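Local coordinates for protein type-iv like pilin ttha1219 (Thermus thermophilus, PDB 5G23) that probably serves as a type IV pilin-like component of pilus structures linked to DNA uptake during natural competence, with similarities to type II secretion pseudopilins, at residues 49-53 with 223-227; 62-67 with 85-90; 111-116 with 140-145. One frame throughout, in Å; residues are numbered along the deposited sequence.

Contact 1 of 3, residues 49-53 with 223-227; sequences LSLTA and AEKLW
Helix 44-61 runs beside strand 221-230, the outermost strand within this chain of a four-stranded antiparallel sheet, in the helix-on-sheet arrangement of the type IV pilin fold. Both segments are regular: 49-53 is helical, with the Ala53 N to Leu49 O bond at 2.8 Å, and 223-227 is extended. Their axes point nearly the same way, crossing at -26° and approaching to 9.1 Å. The register pairs Leu49 with Lys225 (CA to CA 6.6 Å) and Ala53 with Trp227 (7.1 Å), so one helical turn matches two strand residues. Leu49, in the mt rotamer, reaches the start of the strand: its CD1 lies 3.9 Å from Ala223 CB and 3.6 Å from Ala223 O, while its CB sits 4.2 Å from Lys225 CB. Ser50 has its CA-to-CB bond turned away, yet its OG accepts a weak hydrogen bond from Lys225 NZ at 3.4 Å; the same OG is also bonded to the carbonyl of Ala46. Leu51 and Thr52 leave the strand aside and pack on Thr52 and Leu51 of the second subunit. Ala53 closes the turn. Its CB rests over the face of the Trp227 indole (chi1 p), 3.5 Å from the five-membered ring centroid and 14° off the normal, a CH-pi contact, and it lies 3.7 Å from Lys225 CE. The Lys225 chain, trans through chi3 and p at chi4, runs across the helix from beside Leu49 CB to Ser50 OG. The seam is thus held mainly by apolar and CH-pi packing, the Lys225-Ser50 hydrogen bond adding little because it is weak.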
loop_
_atom_site.group_PDB
_atom_site.type_symbol
_atom_site.label_atom_id
_atom_site.label_comp_id
_atom_site.label_asym_id
_atom_site.label_seq_id
_atom_site.Cartn_x
_atom_site.Cartn_y
_atom_site.Cartn_z
ATOM N N LEU B 49 -8.079 -7.096 1.127
ATOM C CA LEU B 49 -8.118 -6.495 2.457
ATOM C C LEU B 49 -6.680 -6.430 3.033
ATOM O O LEU B 49 -6.350 -5.418 3.725
ATOM C CB LEU B 49 -9.008 -7.250 3.416
ATOM C CG LEU B 49 -10.499 -7.228 3.102
ATOM C CD1 LEU B 49 -11.277 -8.046 4.086
ATOM C CD2 LEU B 49 -11.077 -5.800 3.089
ATOM N N SER B 50 -5.870 -7.441 2.801
ATOM C CA SER B 50 -4.451 -7.404 3.281
ATOM C C SER B 50 -3.643 -6.269 2.599
ATOM O O SER B 50 -2.937 -5.587 3.279
ATOM C CB SER B 50 -3.737 -8.735 3.082
ATOM O OG SER B 50 -4.437 -9.668 3.941
ATOM N N LEU B 51 -3.852 -6.050 1.302
ATOM C CA LEU B 51 -3.227 -4.949 0.608
ATOM C C LEU B 51 -3.670 -3.632 1.261
ATOM O O LEU B 51 -2.854 -2.722 1.452
ATOM C CB LEU B 51 -3.579 -4.982 -0.875
ATOM C CG LEU B 51 -2.874 -6.040 -1.721
ATOM C CD1 LEU B 51 -3.517 -6.091 -3.092
ATOM C CD2 LEU B 51 -1.419 -5.705 -1.880
ATOM N N THR B 52 -4.969 -3.516 1.528
ATOM C CA THR B 52 -5.554 -2.290 2.050
ATOM C C THR B 52 -4.972 -2.012 3.408
ATOM O O THR B 52 -4.550 -0.888 3.729
ATOM C CB THR B 52 -7.123 -2.419 2.132
ATOM O OG1 THR B 52 -7.636 -2.631 0.833
ATOM C CG2 THR B 52 -7.756 -1.181 2.663
ATOM N N ALA B 53 -4.852 -3.053 4.221
ATOM C CA ALA B 53 -4.258 -2.849 5.527
ATOM C C ALA B 53 -2.786 -2.428 5.481
ATOM O O ALA B 53 -2.370 -1.590 6.293
ATOM C CB ALA B 53 -4.370 -4.123 6.346
ATOM N N ALA B 223 -15.625 -11.121 3.987
ATOM C CA ALA B 223 -14.304 -11.284 4.631
ATOM C C ALA B 223 -14.032 -10.023 5.471
ATOM O O ALA B 223 -14.582 -8.958 5.190
ATOM C CB ALA B 223 -13.223 -11.447 3.616
ATOM N N GLU B 224 -13.253 -10.204 6.505
ATOM C CA GLU B 224 -12.933 -9.100 7.423
ATOM C C GLU B 224 -11.482 -9.104 7.803
ATOM O O GLU B 224 -10.759 -10.090 7.616
ATOM C CB GLU B 224 -13.802 -9.191 8.682
ATOM C CG GLU B 224 -13.413 -10.423 9.552
ATOM C CD GLU B 224 -14.297 -10.667 10.741
ATOM O OE1 GLU B 224 -15.251 -9.876 11.014
ATOM O OE2 GLU B 224 -14.075 -11.735 11.389
ATOM N N LYS B 225 -11.004 -7.966 8.308
ATOM C CA LYS B 225 -9.680 -7.897 8.721
ATOM C C LYS B 225 -9.572 -6.896 9.876
ATOM O O LYS B 225 -10.088 -5.810 9.792
ATOM C CB LYS B 225 -8.736 -7.504 7.606
ATOM C CG LYS B 225 -7.284 -7.818 7.994
ATOM C CD LYS B 225 -6.361 -7.465 6.874
ATOM C CE LYS B 225 -4.915 -7.705 7.260
ATOM N NZ LYS B 225 -4.646 -9.165 7.289
ATOM N N LEU B 226 -8.914 -7.340 10.934
ATOM C CA LEU B 226 -8.501 -6.475 12.056
ATOM C C LEU B 226 -6.984 -6.375 12.058
ATOM O O LEU B 226 -6.296 -7.396 12.032
ATOM C CB LEU B 226 -8.954 -7.046 13.386
ATOM C CG LEU B 226 -8.542 -6.324 14.672
ATOM C CD1 LEU B 226 -9.260 -5.012 14.790
ATOM C CD2 LEU B 226 -8.811 -7.174 15.879
ATOM N N TRP B 227 -6.444 -5.144 12.160
ATOM C CA TRP B 227 -5.021 -4.987 12.284
ATOM C C TRP B 227 -4.679 -3.845 13.253
ATOM O O TRP B 227 -5.466 -2.912 13.379
ATOM C CB TRP B 227 -4.363 -4.887 10.909
ATOM C CG TRP B 227 -4.596 -3.631 10.115
ATOM C CD1 TRP B 227 -3.672 -2.738 9.867
ATOM C CD2 TRP B 227 -5.748 -3.229 9.395
ATOM N NE1 TRP B 227 -4.148 -1.738 9.098
ATOM C CE2 TRP B 227 -5.444 -2.022 8.784
ATOM C CE3 TRP B 227 -7.054 -3.731 9.269
ATOM C CZ2 TRP B 227 -6.360 -1.314 8.022
ATOM C CZ3 TRP B 227 -7.960 -3.080 8.443
ATOM C CH2 TRP B 227 -7.623 -1.853 7.838
#

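Contact 2 of 3, residues 62-67 with 85-90; sequences TVGYRL and GWFLCE
Two overlapping type II beta turns, Thr62 to Tyr65 and Gly64 to Leu67, carry the chain from helix 44-61 towards strand 69-75 and rest against the end of strand 82-88, a member of the seven-stranded antiparallel sheet. Each turn has its own backbone bond, Tyr65 N to Thr62 O and Leu67 N to Gly64 O, both 3.0 Å. Gly64 (phi 96°, psi -8°) and Arg66 (50°, 34°) take the positive-phi third positions; at Gly64 a side chain would jam against the preceding carbonyl. In register, Gly64 faces Phe87 (CA to CA 4.7 Å) and Arg66 faces Leu88 (5.6 Å). Two good backbone bonds tie the turns to the strand: Gly64 N gives to Trp86 O at 2.8 Å, and Leu88 N gives to Tyr65 O at 2.9 Å. Thr62 OG1 lies over the Phe87 ring, 3.8 Å from its CD1, but is bonded to the carbonyl of Glu59; Trp86 NE1 likewise finds the carbonyl of Cys126. Apolar contacts fill in between: Leu67 CD2 is 3.9 Å from Trp86 CB, and Val63 CG1 is 3.8 Å from Gly85 CA, where a CB on Gly85 would collide with Val63 CG2. Cys89 points away into its disulfide with Cys97. Beyond it, Glu90 is t at both chi1 and chi2, its OE2 close to OE2 of Glu90 of the second subunit. Its other oxygen, OE1, takes two donors: Tyr65 OH at 2.7 Å, and Arg66 NH1 at 3.0 Å in a salt bridge whose hydrogen bond is weak.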
loop_
_atom_site.group_PDB
_atom_site.type_symbol
_atom_site.label_atom_id
_atom_site.label_comp_id
_atom_site.label_asym_id
_atom_site.label_seq_id
_atom_site.Cartn_x
_atom_site.Cartn_y
_atom_site.Cartn_z
ATOM N N THR B 62 3.291 6.691 10.653
ATOM C CA THR B 62 4.066 7.922 10.624
ATOM C C THR B 62 3.383 9.125 11.338
ATOM O O THR B 62 3.980 10.139 11.550
ATOM C CB THR B 62 4.407 8.327 9.145
ATOM O OG1 THR B 62 3.251 8.767 8.431
ATOM C CG2 THR B 62 4.906 7.178 8.338
ATOM N N VAL B 63 2.096 9.005 11.685
ATOM C CA VAL B 63 1.357 10.174 12.167
ATOM C C VAL B 63 2.009 10.694 13.411
ATOM O O VAL B 63 2.323 9.949 14.312
ATOM C CB VAL B 63 -0.138 9.825 12.321
ATOM C CG1 VAL B 63 -0.846 10.926 13.033
ATOM C CG2 VAL B 63 -0.753 9.663 10.939
ATOM N N GLY B 64 2.240 12.014 13.452
ATOM C CA GLY B 64 2.836 12.647 14.572
ATOM C C GLY B 64 4.340 12.843 14.437
ATOM O O GLY B 64 4.926 13.524 15.225
ATOM N N TYR B 65 4.945 12.273 13.415
ATOM C CA TYR B 65 6.407 12.253 13.261
ATOM C C TYR B 65 6.967 13.647 13.230
ATOM O O TYR B 65 6.597 14.448 12.367
ATOM C CB TYR B 65 6.781 11.537 11.983
ATOM C CG TYR B 65 8.268 11.382 11.788
ATOM C CD1 TYR B 65 8.990 10.497 12.590
ATOM C CD2 TYR B 65 8.934 12.098 10.827
ATOM C CE1 TYR B 65 10.356 10.329 12.422
ATOM C CE2 TYR B 65 10.303 11.959 10.660
ATOM C CZ TYR B 65 10.998 11.067 11.457
ATOM O OH TYR B 65 12.343 10.953 11.299
ATOM N N ARG B 66 7.805 13.927 14.220
ATOM C CA ARG B 66 8.479 15.196 14.457
ATOM C C ARG B 66 7.525 16.376 14.429
ATOM O O ARG B 66 7.912 17.449 14.018
ATOM C CB ARG B 66 9.678 15.348 13.500
ATOM C CG ARG B 66 10.701 14.223 13.667
ATOM C CD ARG B 66 11.870 14.286 12.694
ATOM N NE ARG B 66 12.469 15.612 12.657
ATOM C CZ ARG B 66 13.288 16.055 11.696
ATOM N NH1 ARG B 66 13.681 15.262 10.691
ATOM N NH2 ARG B 66 13.735 17.295 11.753
ATOM N N LEU B 67 6.285 16.185 14.889
ATOM C CA LEU B 67 5.240 17.190 14.781
ATOM C C LEU B 67 4.967 17.858 16.101
ATOM O O LEU B 67 4.996 17.227 17.127
ATOM C CB LEU B 67 3.936 16.553 14.278
ATOM C CG LEU B 67 2.858 17.477 13.736
ATOM C CD1 LEU B 67 3.239 17.943 12.357
ATOM C CD2 LEU B 67 1.512 16.833 13.654
ATOM N N GLY B 85 -4.723 12.443 10.082
ATOM C CA GLY B 85 -3.453 12.551 10.717
ATOM C C GLY B 85 -2.454 13.466 10.006
ATOM O O GLY B 85 -2.579 13.721 8.823
ATOM N N TRP B 86 -1.507 13.993 10.757
ATOM C CA TRP B 86 -0.495 14.929 10.172
ATOM C C TRP B 86 0.881 14.476 10.657
ATOM O O TRP B 86 1.033 13.817 11.722
ATOM C CB TRP B 86 -0.800 16.360 10.577
ATOM C CG TRP B 86 -2.074 16.885 10.062
ATOM C CD1 TRP B 86 -2.248 17.621 8.941
ATOM C CD2 TRP B 86 -3.384 16.690 10.625
ATOM N NE1 TRP B 86 -3.587 17.873 8.741
ATOM C CE2 TRP B 86 -4.297 17.326 9.783
ATOM C CE3 TRP B 86 -3.860 15.997 11.757
ATOM C CZ2 TRP B 86 -5.663 17.315 10.026
ATOM C CZ3 TRP B 86 -5.198 16.030 12.041
ATOM C CH2 TRP B 86 -6.113 16.669 11.144
ATOM N N PHE B 87 1.884 14.796 9.892
ATOM C CA PHE B 87 3.282 14.489 10.227
ATOM C C PHE B 87 4.210 15.423 9.458
ATOM O O PHE B 87 3.819 16.037 8.465
ATOM C CB PHE B 87 3.625 13.040 9.899
ATOM C CG PHE B 87 3.301 12.668 8.460
ATOM C CD1 PHE B 87 2.026 12.323 8.082
ATOM C CD2 PHE B 87 4.278 12.680 7.509
ATOM C CE1 PHE B 87 1.705 12.006 6.743
ATOM C CE2 PHE B 87 3.999 12.326 6.178
ATOM C CZ PHE B 87 2.705 12.021 5.799
ATOM N N LEU B 88 5.443 15.522 9.933
ATOM C CA LEU B 88 6.474 16.291 9.293
ATOM C C LEU B 88 7.189 15.431 8.278
ATOM O O LEU B 88 7.543 14.303 8.536
ATOM C CB LEU B 88 7.508 16.760 10.299
ATOM C CG LEU B 88 8.549 17.731 9.707
ATOM C CD1 LEU B 88 7.923 19.069 9.406
ATOM C CD2 LEU B 88 9.745 17.916 10.630
ATOM N N CYS B 89 7.375 15.952 7.099
ATOM C CA CYS B 89 8.131 15.242 6.085
ATOM C C CYS B 89 9.645 15.396 6.217
ATOM O O CYS B 89 10.109 16.498 6.253
ATOM C CB CYS B 89 7.670 15.742 4.734
ATOM S SG CYS B 89 6.131 15.038 4.282
ATOM N N GLU B 90 10.382 14.279 6.224
ATOM C CA GLU B 90 11.869 14.216 6.101
ATOM C C GLU B 90 12.168 13.636 4.707
ATOM O O GLU B 90 11.616 12.589 4.329
ATOM C CB GLU B 90 12.494 13.272 7.163
ATOM C CG GLU B 90 14.057 13.081 7.230
ATOM C CD GLU B 90 14.529 12.564 8.639
ATOM O OE1 GLU B 90 13.584 12.480 9.495
ATOM O OE2 GLU B 90 15.756 12.253 8.960
#

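Contact 3 of 3, residues 111-116 with 140-145; sequences VNQGAL and VQVEAF
Val142 and Gly114 meet at the centre, their CA atoms 4.6 Å apart. Val142 N donates to Gly114 O (2.8 Å, 173°), and Gly114 CA returns a CA-H...O contact to Val142 O at 3.5 Å. Gly114 (phi 77°, psi 9°) follows Gln113 in the type I' turn from Asn112 to Ala115, closed by Asn112 N to Ala115 O at 2.9 Å and Ala115 N to Asn112 O at 3.1 Å. A CB on Gly114 would clash with Gln141 OE1. This is the tip of the tight hairpin between strands 104-112 and 115-122 of the seven-stranded sheet, laid on strand 141-151 of the four-stranded one. Val142, chi1 t, sets CG1 4.0 Å from Val111 CG2, which also lies 3.4 Å from Phe145 CB. Glu143 and Ala144 form a classic beta bulge opposite Leu181. Past it, the Phe145 ring carries Leu116 CD1 over one face, 4.0 Å from its centroid. A water donates to Gln113 O (2.8 Å) and accepts from Gln141 NE2 (2.9 Å), also hydrogen-bonded to Asp138 O.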
loop_
_atom_site.group_PDB
_atom_site.type_symbol
_atom_site.label_atom_id
_atom_site.label_comp_id
_atom_site.label_asym_id
_atom_site.label_seq_id
_atom_site.Cartn_x
_atom_site.Cartn_y
_atom_site.Cartn_z
ATOM N N VAL B 111 -15.122 6.232 4.909
ATOM C CA VAL B 111 -15.992 5.386 4.085
ATOM C C VAL B 111 -17.241 6.188 3.723
ATOM O O VAL B 111 -17.807 6.898 4.541
ATOM C CB VAL B 111 -16.436 4.085 4.783
ATOM C CG1 VAL B 111 -17.510 3.333 3.988
ATOM C CG2 VAL B 111 -15.279 3.166 4.905
ATOM N N ASN B 112 -17.633 6.059 2.483
ATOM C CA ASN B 112 -18.882 6.664 2.005
ATOM C C ASN B 112 -19.465 5.769 0.915
ATOM O O ASN B 112 -18.716 5.343 0.013
ATOM C CB ASN B 112 -18.573 8.043 1.414
ATOM C CG ASN B 112 -19.785 8.631 0.682
ATOM O OD1 ASN B 112 -19.832 8.667 -0.553
ATOM N ND2 ASN B 112 -20.781 9.045 1.448
ATOM N N GLN B 113 -20.773 5.486 0.978
ATOM C CA GLN B 113 -21.445 4.680 -0.049
ATOM C C GLN B 113 -20.700 3.367 -0.400
ATOM O O GLN B 113 -20.484 3.031 -1.589
ATOM C CB GLN B 113 -21.647 5.494 -1.313
ATOM C CG GLN B 113 -22.600 6.644 -1.099
ATOM C CD GLN B 113 -22.912 7.334 -2.404
ATOM O OE1 GLN B 113 -22.244 7.124 -3.424
ATOM N NE2 GLN B 113 -23.940 8.142 -2.390
ATOM N N GLY B 114 -20.291 2.642 0.641
ATOM C CA GLY B 114 -19.696 1.299 0.422
ATOM C C GLY B 114 -18.260 1.308 -0.081
ATOM O O GLY B 114 -17.746 0.254 -0.487
ATOM N N ALA B 115 -17.612 2.485 -0.103
ATOM C CA ALA B 115 -16.195 2.647 -0.526
ATOM C C ALA B 115 -15.327 3.319 0.552
ATOM O O ALA B 115 -15.760 4.290 1.167
ATOM C CB ALA B 115 -16.101 3.464 -1.800
ATOM N N LEU B 116 -14.125 2.774 0.767
ATOM C CA LEU B 116 -13.152 3.405 1.532
ATOM C C LEU B 116 -12.385 4.356 0.588
ATOM O O LEU B 116 -11.962 3.944 -0.457
ATOM C CB LEU B 116 -12.213 2.364 2.163
ATOM C CG LEU B 116 -11.034 2.867 3.001
ATOM C CD1 LEU B 116 -11.469 3.528 4.282
ATOM C CD2 LEU B 116 -10.099 1.699 3.305
ATOM N N VAL B 140 -17.290 -4.807 -4.932
ATOM C CA VAL B 140 -16.875 -4.893 -3.516
ATOM C C VAL B 140 -17.603 -3.820 -2.769
ATOM O O VAL B 140 -17.564 -2.681 -3.151
ATOM C CB VAL B 140 -15.350 -4.721 -3.312
ATOM C CG1 VAL B 140 -14.992 -4.719 -1.858
ATOM C CG2 VAL B 140 -14.557 -5.772 -4.094
ATOM N N GLN B 141 -18.234 -4.200 -1.677
ATOM C CA GLN B 141 -18.867 -3.240 -0.760
ATOM C C GLN B 141 -18.181 -3.282 0.551
ATOM O O GLN B 141 -18.065 -4.368 1.179
ATOM C CB GLN B 141 -20.350 -3.585 -0.565
ATOM C CG GLN B 141 -21.161 -3.312 -1.828
ATOM C CD GLN B 141 -21.346 -1.843 -2.057
ATOM O OE1 GLN B 141 -21.790 -1.094 -1.159
ATOM N NE2 GLN B 141 -21.014 -1.400 -3.249
ATOM N N VAL B 142 -17.705 -2.131 1.010
ATOM C CA VAL B 142 -17.136 -1.996 2.348
ATOM C C VAL B 142 -18.320 -1.749 3.273
ATOM O O VAL B 142 -18.910 -0.699 3.209
ATOM C CB VAL B 142 -16.031 -0.882 2.386
ATOM C CG1 VAL B 142 -15.495 -0.701 3.797
ATOM C CG2 VAL B 142 -14.883 -1.286 1.478
ATOM N N GLU B 143 -18.624 -2.729 4.127
ATOM C CA GLU B 143 -19.811 -2.696 5.003
ATOM C C GLU B 143 -19.487 -2.111 6.390
ATOM O O GLU B 143 -20.391 -1.696 7.110
ATOM C CB GLU B 143 -20.377 -4.066 5.163
ATOM C CG GLU B 143 -20.903 -4.530 3.801
ATOM C CD GLU B 143 -21.488 -5.911 3.810
ATOM O OE1 GLU B 143 -21.370 -6.665 4.812
ATOM O OE2 GLU B 143 -22.024 -6.253 2.759
ATOM N N ALA B 144 -18.218 -2.081 6.746
ATOM C CA ALA B 144 -17.785 -1.490 8.036
ATOM C C ALA B 144 -16.347 -1.090 8.021
ATOM O O ALA B 144 -15.494 -1.829 7.486
ATOM C CB ALA B 144 -18.073 -2.459 9.187
ATOM N N PHE B 145 -16.067 0.092 8.570
ATOM C CA PHE B 145 -14.723 0.599 8.790
ATOM C C PHE B 145 -14.766 1.175 10.186
ATOM O O PHE B 145 -15.627 1.956 10.526
ATOM C CB PHE B 145 -14.237 1.660 7.772
ATOM C CG PHE B 145 -12.871 2.223 8.027
ATOM C CD1 PHE B 145 -11.780 1.422 8.194
ATOM C CD2 PHE B 145 -12.657 3.609 8.039
ATOM C CE1 PHE B 145 -10.503 1.965 8.430
ATOM C CE2 PHE B 145 -11.383 4.187 8.283
ATOM C CZ PHE B 145 -10.301 3.344 8.427
HETATM O O HOH W 1 -21.519 1.402 -3.571
#

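Contacts 1 and 3 are neighbours, with centres about 13 Å apart, and they touch: Thr52 CG2 of the helix lies 3.8 Å from Leu116 CD2 of the hairpin. Helix 44-61 thus sits against both sheets, beside strand 221-230 in contact 1 and under Leu116 and Phe145 of contact 3; strands 141-151 and 221-230 flank strand 173-184 in the four-stranded sheet. Contact 2 lies across the chain's centre from both, its centre about 24 Å from that of contact 1 and 27 Å from that of contact 3. Helix 44-61 leads on from contact 1 to contact 2, and adjacent strands 82-88 and 104-112 join contact 2 to contact 3. All three have residues packing on the second subunit.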